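Local coordinates for tetracycline Repressor, class A (Pseudomonas sp., PDB 5MRU), which represses the tetracycline resistance gene tetA by binding its operator DNA through a helix-turn-helix region, and loses affinity for that DNA when tetracycline binds, at residues A[69-79]-A[115-125]; A[136-144]-A[186-194]. One frame throughout, in Å; residues are numbered along the deposited sequence.

How the interactions relate
Both contacts join nearly antiparallel helices of the ligand-binding domain, but they hold different pairs: interaction 1 sets helix 75-91 against helix 107-123, and interaction 2 sets helix 127-153 against helix 183-199. Interaction 1 is partly buried, lies farther from the centre of the chain and has edge-to-face aromatic pairs beside a capped helix start, with a glutamine that grips the drug. Interaction 2 is buried, almost wholly apolar, and borders the second subunit. The two meet where Leu79 CB packs 3.8 Å from Ile137 CD1. Of the anhydrotetracycline pocket, Gln116 takes part in interaction 1, whereas Ser138 lies in 136-144 without touching 186-194.

Interaction 1 of 2, residues A[69-79]-A[115-125]; sequences PRADDDWRSFL and AQLRFLCEAGF. With TDC (5a,6-anhydrotetracycline), chain B.
At the start of helix 75-91 in the ligand-binding domain, Trp75 and Phe78 pack on Phe119 and Leu120 near the end of helix 107-123, and Trp75 also on Phe125 just beyond it. The CE2-CZ edge of Phe125 points at the face of the Trp75 six-membered ring in a T-shaped stack, with Phe125 CE2 3.7 Å from Trp75 CE3; Arg76 CG covers the opposite face. Phe119 has CG anti to the backbone N (chi1 178°), which sends its ring toward 69-79. Pro69 CB lies over one face of that ring, Asp74 C at its edge, and Phe119 CE2 sits 3.9 Å from Phe78 CB. The edge of Phe119 also turns toward the Phe78 face, offset, with the planes at 70°. Asp74 is the N-cap of helix 75-91, its OD1 accepting from Ser77 N (2.9 Å) above the carboxylate plane, while a Schellman motif at Gly124 closes helix 107-123 ahead of Phe125. Toward the pocket of this TetR-family repressor, Phe78 CZ lies 3.5 Å from Gln116 OE1, ring and amide planes 82° apart. The same amide donates from Gln116 NE2 to O3 of anhydrotetracycline (2.8 Å), a ligand also hydrogen-bonded by His64 and Asn82. Leu79 CD2 meets Leu120 CD2 at 3.9 Å, and Leu134 touches both leucines.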
loop_
_atom_site.group_PDB
_atom_site.type_symbol
_atom_site.label_atom_id
_atom_site.label_comp_id
_atom_site.label_asym_id
_atom_site.label_seq_id
_atom_site.Cartn_x
_atom_site.Cartn_y
_atom_site.Cartn_z
ATOM N N PRO A 69 -5.900 21.856 8.176
ATOM C CA PRO A 69 -7.285 22.329 8.445
ATOM C C PRO A 69 -7.564 23.845 8.282
ATOM O O PRO A 69 -6.643 24.663 8.148
ATOM C CB PRO A 69 -7.516 21.903 9.906
ATOM C CG PRO A 69 -6.632 20.698 10.073
ATOM C CD PRO A 69 -5.393 21.035 9.300
ATOM N N ARG A 70 -8.854 24.185 8.342
ATOM C CA ARG A 70 -9.378 25.529 8.029
ATOM C C ARG A 70 -10.724 25.718 8.699
ATOM O O ARG A 70 -11.499 24.777 8.745
ATOM C CB ARG A 70 -9.539 25.643 6.510
ATOM C CG ARG A 70 -9.915 24.318 5.833
ATOM C CD ARG A 70 -9.909 24.416 4.312
ATOM N NE ARG A 70 -8.696 23.849 3.727
ATOM C CZ ARG A 70 -8.522 23.557 2.436
ATOM N NH1 ARG A 70 -9.489 23.797 1.553
ATOM N NH2 ARG A 70 -7.360 23.021 2.023
ATOM N N ALA A 71 -11.018 26.918 9.196
ATOM C CA ALA A 71 -12.261 27.168 9.959
ATOM C C ALA A 71 -13.492 26.509 9.331
ATOM O O ALA A 71 -14.286 25.878 10.031
ATOM C CB ALA A 71 -12.510 28.667 10.144
ATOM N N ASP A 72 -13.632 26.660 8.015
ATOM C CA ASP A 72 -14.742 26.062 7.248
ATOM C C ASP A 72 -14.813 24.509 7.261
ATOM O O ASP A 72 -15.860 23.926 6.964
ATOM C CB ASP A 72 -14.700 26.571 5.805
ATOM C CG ASP A 72 -13.331 26.411 5.168
ATOM O OD1 ASP A 72 -12.526 25.600 5.667
ATOM O OD2 ASP A 72 -13.050 27.098 4.171
ATOM N N ASP A 73 -13.708 23.842 7.582
ATOM C CA ASP A 73 -13.715 22.386 7.745
ATOM C C ASP A 73 -14.595 21.909 8.914
ATOM O O ASP A 73 -14.713 22.586 9.931
ATOM C CB ASP A 73 -12.282 21.861 7.950
ATOM C CG ASP A 73 -11.773 21.032 6.773
ATOM O OD1 ASP A 73 -12.550 20.199 6.256
ATOM O OD2 ASP A 73 -10.584 21.181 6.391
ATOM N N ASP A 74 -15.242 20.759 8.735
ATOM C CA ASP A 74 -15.688 19.926 9.851
ATOM C C ASP A 74 -14.840 18.644 9.754
ATOM O O ASP A 74 -14.069 18.460 8.780
ATOM C CB ASP A 74 -17.206 19.647 9.794
ATOM C CG ASP A 74 -17.554 18.294 9.149
ATOM O OD1 ASP A 74 -17.241 18.095 7.944
ATOM O OD2 ASP A 74 -18.139 17.430 9.848
ATOM N N TRP A 75 -14.967 17.746 10.734
ATOM C CA TRP A 75 -14.069 16.573 10.774
ATOM C C TRP A 75 -14.202 15.657 9.538
ATOM O O TRP A 75 -13.206 15.368 8.899
ATOM C CB TRP A 75 -14.147 15.816 12.127
ATOM C CG TRP A 75 -15.339 14.949 12.372
ATOM C CD1 TRP A 75 -16.461 15.287 13.041
ATOM C CD2 TRP A 75 -15.497 13.579 11.994
ATOM N NE1 TRP A 75 -17.327 14.222 13.096
ATOM C CE2 TRP A 75 -16.756 13.163 12.450
ATOM C CE3 TRP A 75 -14.704 12.673 11.295
ATOM C CZ2 TRP A 75 -17.232 11.878 12.240
ATOM C CZ3 TRP A 75 -15.183 11.408 11.079
ATOM C CH2 TRP A 75 -16.428 11.019 11.545
ATOM N N ARG A 76 -15.422 15.255 9.183
ATOM C CA ARG A 76 -15.660 14.457 7.977
ATOM C C ARG A 76 -15.009 15.104 6.773
ATOM O O ARG A 76 -14.233 14.467 6.085
ATOM C CB ARG A 76 -17.153 14.303 7.677
ATOM C CG ARG A 76 -17.811 13.090 8.312
ATOM C CD ARG A 76 -19.320 13.133 8.108
ATOM N NE ARG A 76 -20.027 12.338 9.110
ATOM C CZ ARG A 76 -20.137 11.009 9.094
ATOM N NH1 ARG A 76 -19.577 10.304 8.111
ATOM N NH2 ARG A 76 -20.807 10.381 10.071
ATOM N N SER A 77 -15.351 16.370 6.527
ATOM C CA SER A 77 -14.892 17.079 5.337
ATOM C C SER A 77 -13.373 17.209 5.302
ATOM O O SER A 77 -12.799 17.186 4.226
ATOM C CB SER A 77 -15.519 18.458 5.257
ATOM O OG SER A 77 -14.913 19.317 6.197
ATOM N N PHE A 78 -12.734 17.332 6.469
ATOM C CA PHE A 78 -11.267 17.374 6.556
ATOM C C PHE A 78 -10.586 16.037 6.227
ATOM O O PHE A 78 -9.674 15.985 5.401
ATOM C CB PHE A 78 -10.803 17.818 7.945
ATOM C CG PHE A 78 -9.359 17.525 8.198
ATOM C CD1 PHE A 78 -8.375 18.208 7.506
ATOM C CD2 PHE A 78 -8.976 16.524 9.076
ATOM C CE1 PHE A 78 -7.029 17.904 7.686
ATOM C CE2 PHE A 78 -7.630 16.221 9.265
ATOM C CZ PHE A 78 -6.652 16.913 8.566
ATOM N N LEU A 79 -10.990 14.966 6.908
ATOM C CA LEU A 79 -10.418 13.646 6.642
ATOM C C LEU A 79 -10.645 13.183 5.217
ATOM O O LEU A 79 -9.763 12.522 4.628
ATOM C CB LEU A 79 -11.004 12.582 7.558
ATOM C CG LEU A 79 -10.674 12.714 9.035
ATOM C CD1 LEU A 79 -11.535 11.746 9.850
ATOM C CD2 LEU A 79 -9.205 12.529 9.349
ATOM N N ALA A 115 -1.169 19.887 14.107
ATOM C CA ALA A 115 -2.393 20.668 13.888
ATOM C C ALA A 115 -3.584 19.792 13.496
ATOM O O ALA A 115 -4.727 20.092 13.869
ATOM C CB ALA A 115 -2.157 21.725 12.823
ATOM N N GLN A 116 -3.301 18.728 12.734
ATOM C CA GLN A 116 -4.311 17.766 12.283
ATOM C C GLN A 116 -5.007 17.162 13.490
ATOM O O GLN A 116 -6.233 17.249 13.632
ATOM C CB GLN A 116 -3.688 16.648 11.421
ATOM C CG GLN A 116 -2.995 17.131 10.153
ATOM C CD GLN A 116 -2.814 16.037 9.103
ATOM O OE1 GLN A 116 -3.674 15.169 8.945
ATOM N NE2 GLN A 116 -1.705 16.086 8.363
ATOM N N LEU A 117 -4.207 16.573 14.367
ATOM C CA LEU A 117 -4.691 16.061 15.659
ATOM C C LEU A 117 -5.535 17.036 16.511
ATOM O O LEU A 117 -6.724 16.784 16.757
ATOM C CB LEU A 117 -3.491 15.587 16.479
ATOM C CG LEU A 117 -3.264 14.077 16.516
ATOM C CD1 LEU A 117 -1.843 13.723 16.094
ATOM C CD2 LEU A 117 -3.611 13.563 17.920
ATOM N N ARG A 118 -4.913 18.136 16.947
ATOM C CA ARG A 118 -5.547 19.112 17.848
ATOM C C ARG A 118 -6.861 19.625 17.276
ATOM O O ARG A 118 -7.645 20.244 17.995
ATOM C CB ARG A 118 -4.609 20.292 18.147
ATOM N N PHE A 119 -7.076 19.388 15.982
ATOM C CA PHE A 119 -8.373 19.577 15.357
ATOM C C PHE A 119 -9.308 18.397 15.639
ATOM O O PHE A 119 -10.448 18.599 16.028
ATOM C CB PHE A 119 -8.201 19.774 13.846
ATOM C CG PHE A 119 -9.495 19.921 13.103
ATOM C CD1 PHE A 119 -10.200 21.110 13.144
ATOM C CD2 PHE A 119 -10.003 18.874 12.364
ATOM C CE1 PHE A 119 -11.393 21.254 12.457
ATOM C CE2 PHE A 119 -11.193 19.007 11.676
ATOM C CZ PHE A 119 -11.893 20.200 11.723
ATOM N N LEU A 120 -8.842 17.168 15.424
ATOM C CA LEU A 120 -9.716 16.012 15.586
ATOM C C LEU A 120 -10.092 15.809 17.049
ATOM O O LEU A 120 -11.252 15.505 17.374
ATOM C CB LEU A 120 -9.067 14.765 15.027
ATOM C CG LEU A 120 -8.771 14.769 13.502
ATOM C CD1 LEU A 120 -7.661 13.786 13.169
ATOM C CD2 LEU A 120 -9.991 14.468 12.638
ATOM N N CYS A 121 -9.130 16.006 17.943
ATOM C CA CYS A 121 -9.440 16.027 19.373
ATOM C C CYS A 121 -10.449 17.120 19.678
ATOM O O CYS A 121 -11.444 16.878 20.352
ATOM C CB CYS A 121 -8.171 16.199 20.197
ATOM S SG CYS A 121 -7.060 14.792 19.977
ATOM N N GLU A 122 -10.205 18.315 19.152
ATOM C CA GLU A 122 -11.172 19.407 19.237
ATOM C C GLU A 122 -12.580 18.916 18.917
ATOM O O GLU A 122 -13.538 19.299 19.580
ATOM C CB GLU A 122 -10.812 20.538 18.257
ATOM C CG GLU A 122 -10.948 21.931 18.845
ATOM C CD GLU A 122 -9.942 22.190 19.946
ATOM O OE1 GLU A 122 -8.773 21.740 19.788
ATOM O OE2 GLU A 122 -10.330 22.834 20.956
ATOM N N ALA A 123 -12.690 18.074 17.888
ATOM C CA ALA A 123 -13.985 17.660 17.344
ATOM C C ALA A 123 -14.654 16.438 18.007
ATOM O O ALA A 123 -15.824 16.155 17.717
ATOM C CB ALA A 123 -13.867 17.441 15.848
ATOM N N GLY A 124 -13.937 15.718 18.871
ATOM C CA GLY A 124 -14.567 14.676 19.720
ATOM C C GLY A 124 -13.979 13.269 19.697
ATOM O O GLY A 124 -14.560 12.337 20.265
ATOM N N PHE A 125 -12.836 13.106 19.039
ATOM C CA PHE A 125 -12.114 11.837 19.061
ATOM C C PHE A 125 -11.115 11.767 20.214
ATOM O O PHE A 125 -10.506 12.774 20.557
ATOM C CB PHE A 125 -11.364 11.663 17.749
ATOM C CG PHE A 125 -12.224 11.177 16.640
ATOM C CD1 PHE A 125 -12.488 9.822 16.510
ATOM C CD2 PHE A 125 -12.778 12.065 15.729
ATOM C CE1 PHE A 125 -13.286 9.354 15.492
ATOM C CE2 PHE A 125 -13.578 11.606 14.696
ATOM C CZ PHE A 125 -13.832 10.246 14.580
HETATM O O12 TDC B . 1.981 9.694 5.654
HETATM C C12 TDC B . 1.324 10.301 6.546
HETATM C C1B TDC B . 1.574 10.021 7.979
HETATM C C11 TDC B . 2.583 9.133 8.323
HETATM O O11 TDC B . 3.337 8.499 7.348
HETATM C C1A TDC B . 2.853 8.852 9.651
HETATM C C10 TDC B . 3.862 7.959 9.984
HETATM O O10 TDC B . 4.633 7.304 9.036
HETATM C C9 TDC B . 4.142 7.679 11.397
HETATM C C8 TDC B . 3.391 8.322 12.360
HETATM C C7 TDC B . 2.394 9.205 11.981
HETATM C C61 TDC B . 2.107 9.482 10.647
HETATM C C6 TDC B . 1.082 10.389 10.287
HETATM C C62 TDC B . 0.231 11.108 11.291
HETATM C C51 TDC B . 0.818 10.666 8.950
HETATM C C5 TDC B . -0.296 11.626 8.574
HETATM C C1C TDC B . 0.326 11.372 6.210
HETATM C C1 TDC B . 0.946 12.760 6.409
HETATM O O1 TDC B . 2.137 12.857 6.695
HETATM O O1C TDC B . -0.210 11.213 4.919
HETATM C C41 TDC B . -0.831 11.352 7.161
HETATM C C4 TDC B . -1.951 12.381 6.804
HETATM N N4 TDC B . -3.169 11.919 6.036
HETATM C C43 TDC B . -2.911 10.898 4.982
HETATM C C42 TDC B . -4.099 11.316 7.053
HETATM C C3 TDC B . -1.363 13.693 6.264
HETATM O O3 TDC B . -2.173 14.582 6.040
HETATM C C2 TDC B . 0.065 13.885 6.162
HETATM C C21 TDC B . 0.619 15.192 5.770
HETATM O O21 TDC B . -0.131 16.168 5.617
HETATM N N21 TDC B . 1.951 15.399 5.692
#

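Interaction 2 of 2, residues A[136-144]-A[186-194]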
loop_
_atom_site.group_PDB
_atom_site.type_symbol
_atom_site.label_atom_id
_atom_site.label_comp_id
_atom_site.label_asym_id
_atom_site.label_seq_id
_atom_site.Cartn_x
_atom_site.Cartn_y
_atom_site.Cartn_z
ATOM N N THR A 136 -4.908 4.946 9.528
ATOM C CA THR A 136 -5.725 4.029 8.761
ATOM C C THR A 136 -6.050 4.564 7.359
ATOM O O THR A 136 -5.985 3.844 6.370
ATOM C CB THR A 136 -6.998 3.722 9.548
ATOM O OG1 THR A 136 -6.661 2.939 10.711
ATOM C CG2 THR A 136 -7.986 2.976 8.697
ATOM N N ILE A 137 -6.403 5.837 7.301
ATOM C CA ILE A 137 -6.647 6.534 6.053
ATOM C C ILE A 137 -5.367 6.509 5.256
ATOM O O ILE A 137 -5.365 6.187 4.067
ATOM C CB ILE A 137 -7.117 7.992 6.301
ATOM C CG1 ILE A 137 -8.560 7.995 6.797
ATOM C CG2 ILE A 137 -7.033 8.856 5.039
ATOM C CD1 ILE A 137 -9.040 9.346 7.218
ATOM N N SER A 138 -4.273 6.830 5.927
ATOM C CA SER A 138 -2.951 6.771 5.337
ATOM C C SER A 138 -2.593 5.375 4.734
ATOM O O SER A 138 -2.186 5.242 3.561
ATOM C CB SER A 138 -1.963 7.212 6.396
ATOM O OG SER A 138 -0.662 7.090 5.925
ATOM N N TYR A 139 -2.787 4.332 5.519
ATOM C CA TYR A 139 -2.515 2.971 5.062
ATOM C C TYR A 139 -3.393 2.549 3.909
ATOM O O TYR A 139 -2.905 1.920 2.960
ATOM C CB TYR A 139 -2.626 2.015 6.218
ATOM C CG TYR A 139 -1.491 2.194 7.176
ATOM C CD1 TYR A 139 -0.356 2.944 6.828
ATOM C CD2 TYR A 139 -1.516 1.588 8.404
ATOM C CE1 TYR A 139 0.708 3.083 7.690
ATOM C CE2 TYR A 139 -0.456 1.717 9.283
ATOM C CZ TYR A 139 0.646 2.473 8.928
ATOM O OH TYR A 139 1.704 2.589 9.815
ATOM N N PHE A 140 -4.663 2.939 3.969
ATOM C CA PHE A 140 -5.618 2.660 2.914
ATOM C C PHE A 140 -5.221 3.330 1.611
ATOM O O PHE A 140 -5.321 2.735 0.546
ATOM C CB PHE A 140 -7.003 3.174 3.299
ATOM C CG PHE A 140 -8.009 3.056 2.199
ATOM C CD1 PHE A 140 -8.356 1.819 1.705
ATOM C CD2 PHE A 140 -8.589 4.182 1.642
ATOM C CE1 PHE A 140 -9.295 1.697 0.690
ATOM C CE2 PHE A 140 -9.537 4.080 0.618
ATOM C CZ PHE A 140 -9.887 2.834 0.139
ATOM N N THR A 141 -4.816 4.589 1.709
ATOM C CA THR A 141 -4.542 5.416 0.536
ATOM C C THR A 141 -3.299 4.896 -0.206
ATOM O O THR A 141 -3.339 4.574 -1.405
ATOM C CB THR A 141 -4.334 6.861 0.977
ATOM O OG1 THR A 141 -5.415 7.245 1.823
ATOM C CG2 THR A 141 -4.284 7.821 -0.198
ATOM N N VAL A 142 -2.214 4.742 0.539
ATOM C CA VAL A 142 -0.957 4.233 -0.009
ATOM C C VAL A 142 -1.269 2.882 -0.684
ATOM O O VAL A 142 -0.880 2.623 -1.836
ATOM C CB VAL A 142 0.088 4.105 1.127
ATOM C CG1 VAL A 142 1.342 3.448 0.653
ATOM C CG2 VAL A 142 0.443 5.468 1.674
ATOM N N GLY A 143 -2.027 2.041 0.020
ATOM C CA GLY A 143 -2.433 0.755 -0.526
ATOM C C GLY A 143 -3.154 0.976 -1.844
ATOM O O GLY A 143 -2.729 0.435 -2.879
ATOM N N ALA A 144 -4.211 1.809 -1.822
ATOM C CA ALA A 144 -5.038 1.987 -3.024
ATOM C C ALA A 144 -4.183 2.499 -4.200
ATOM O O ALA A 144 -4.248 1.955 -5.304
ATOM C CB ALA A 144 -6.178 2.925 -2.769
ATOM N N ALA A 186 -13.636 3.134 -6.380
ATOM C CA ALA A 186 -13.069 2.195 -5.403
ATOM C C ALA A 186 -12.369 2.852 -4.226
ATOM O O ALA A 186 -12.494 2.412 -3.088
ATOM C CB ALA A 186 -12.101 1.287 -6.105
ATOM N N PHE A 187 -11.634 3.906 -4.490
ATOM C CA PHE A 187 -10.976 4.588 -3.419
ATOM C C PHE A 187 -12.003 5.315 -2.637
ATOM O O PHE A 187 -12.123 5.127 -1.434
ATOM C CB PHE A 187 -9.995 5.600 -3.950
ATOM C CG PHE A 187 -9.559 6.602 -2.940
ATOM C CD1 PHE A 187 -8.547 6.308 -2.052
ATOM C CD2 PHE A 187 -10.137 7.850 -2.903
ATOM C CE1 PHE A 187 -8.125 7.236 -1.124
ATOM C CE2 PHE A 187 -9.717 8.795 -1.978
ATOM C CZ PHE A 187 -8.705 8.485 -1.084
ATOM N N GLU A 188 -12.736 6.149 -3.356
ATOM C CA GLU A 188 -13.796 6.992 -2.801
ATOM C C GLU A 188 -14.780 6.222 -1.920
ATOM O O GLU A 188 -15.169 6.701 -0.864
ATOM C CB GLU A 188 -14.533 7.706 -3.950
ATOM C CG GLU A 188 -14.954 9.116 -3.618
ATOM C CD GLU A 188 -13.849 9.967 -3.014
ATOM O OE1 GLU A 188 -12.953 10.419 -3.750
ATOM O OE2 GLU A 188 -13.918 10.233 -1.797
ATOM N N GLN A 189 -15.141 5.018 -2.350
ATOM C CA GLN A 189 -15.956 4.117 -1.535
ATOM C C GLN A 189 -15.241 3.647 -0.271
ATOM O O GLN A 189 -15.790 3.766 0.820
ATOM C CB GLN A 189 -16.390 2.876 -2.318
ATOM C CG GLN A 189 -17.664 3.021 -3.133
ATOM C CD GLN A 189 -18.017 1.743 -3.884
ATOM O OE1 GLN A 189 -17.371 0.699 -3.729
ATOM N NE2 GLN A 189 -19.048 1.818 -4.708
ATOM N N GLY A 190 -14.038 3.085 -0.402
ATOM C CA GLY A 190 -13.365 2.539 0.772
ATOM C C GLY A 190 -13.206 3.612 1.827
ATOM O O GLY A 190 -13.336 3.355 3.022
ATOM N N LEU A 191 -12.905 4.819 1.359
ATOM C CA LEU A 191 -12.765 6.000 2.193
ATOM C C LEU A 191 -14.089 6.351 2.867
ATOM O O LEU A 191 -14.089 6.804 4.009
ATOM C CB LEU A 191 -12.318 7.180 1.332
ATOM C CG LEU A 191 -12.256 8.527 2.030
ATOM C CD1 LEU A 191 -11.275 8.503 3.204
ATOM C CD2 LEU A 191 -11.910 9.637 1.063
ATOM N N ALA A 192 -15.209 6.175 2.147
ATOM C CA ALA A 192 -16.568 6.398 2.718
ATOM C C ALA A 192 -16.830 5.443 3.882
ATOM O O ALA A 192 -17.220 5.863 4.973
ATOM C CB ALA A 192 -17.646 6.249 1.660
ATOM N N VAL A 193 -16.578 4.158 3.653
ATOM C CA VAL A 193 -16.664 3.149 4.702
ATOM C C VAL A 193 -15.764 3.512 5.886
ATOM O O VAL A 193 -16.150 3.432 7.052
ATOM C CB VAL A 193 -16.234 1.789 4.162
ATOM C CG1 VAL A 193 -16.159 0.772 5.291
ATOM C CG2 VAL A 193 -17.176 1.343 3.065
ATOM N N ILE A 194 -14.552 3.918 5.588
ATOM C CA ILE A 194 -13.648 4.272 6.659
ATOM C C ILE A 194 -14.190 5.417 7.493
ATOM O O ILE A 194 -14.071 5.404 8.704
ATOM C CB ILE A 194 -12.237 4.586 6.121
ATOM C CG1 ILE A 194 -11.452 3.266 5.991
ATOM C CG2 ILE A 194 -11.504 5.599 7.011
ATOM C CD1 ILE A 194 -10.196 3.363 5.141
#
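Phe140 of helix 127-153 is a knob in a hole formed by Phe187, Gly190, Leu191 and Ile194 of helix 183-199, segments 136-144 and 186-194 running antiparallel at 164° with their axes 10.7 Å apart. In TetR these two long helices pair with their copies in the second subunit to form the four-helix bundle of the dimer. Accordingly, Thr136 packs on Gly190 of the second subunit and Val193 on Asn132 of the second subunit.

Phe140 makes the largest share of the contact. With CG anti to the backbone N (chi1 174°), its ring reaches straight at the partner backbone. Its CZ comes to 3.5 Å from Gly190 CA of the same chain, where the lack of a side chain leaves room for the ring. The carbonyl oxygen of Phe187 lies at the ring edge, 3.5 Å from Phe140 CE2; that oxygen is already the acceptor of the helical bond from Leu191 N, so this is packing against a paired carbonyl.

A second aromatic ring adjoins the first. The planes of Phe140 and Phe187 are only 17° apart but slid past each other so that they barely overlap, and the nearest atoms are Phe140 CE2 and Phe187 CD1, 3.6 Å apart. Ala144 CB stands at the edge of the Phe187 ring, while Thr141 CG2 approaches the ring obliquely at Phe187 CE1.

Aliphatic contacts fill the other end. Ile194 CD1 leans on the root of the Phe140 side chain, 3.7 Å from both Phe140 CB and Phe140 CG, and reaches Thr136 CG2. Ile137, whose side chain also lies close to the bound anhydrotetracycline, faces the other branch of the same isoleucine, with Ile137 CG1 3.8 Å from Ile194 CG2.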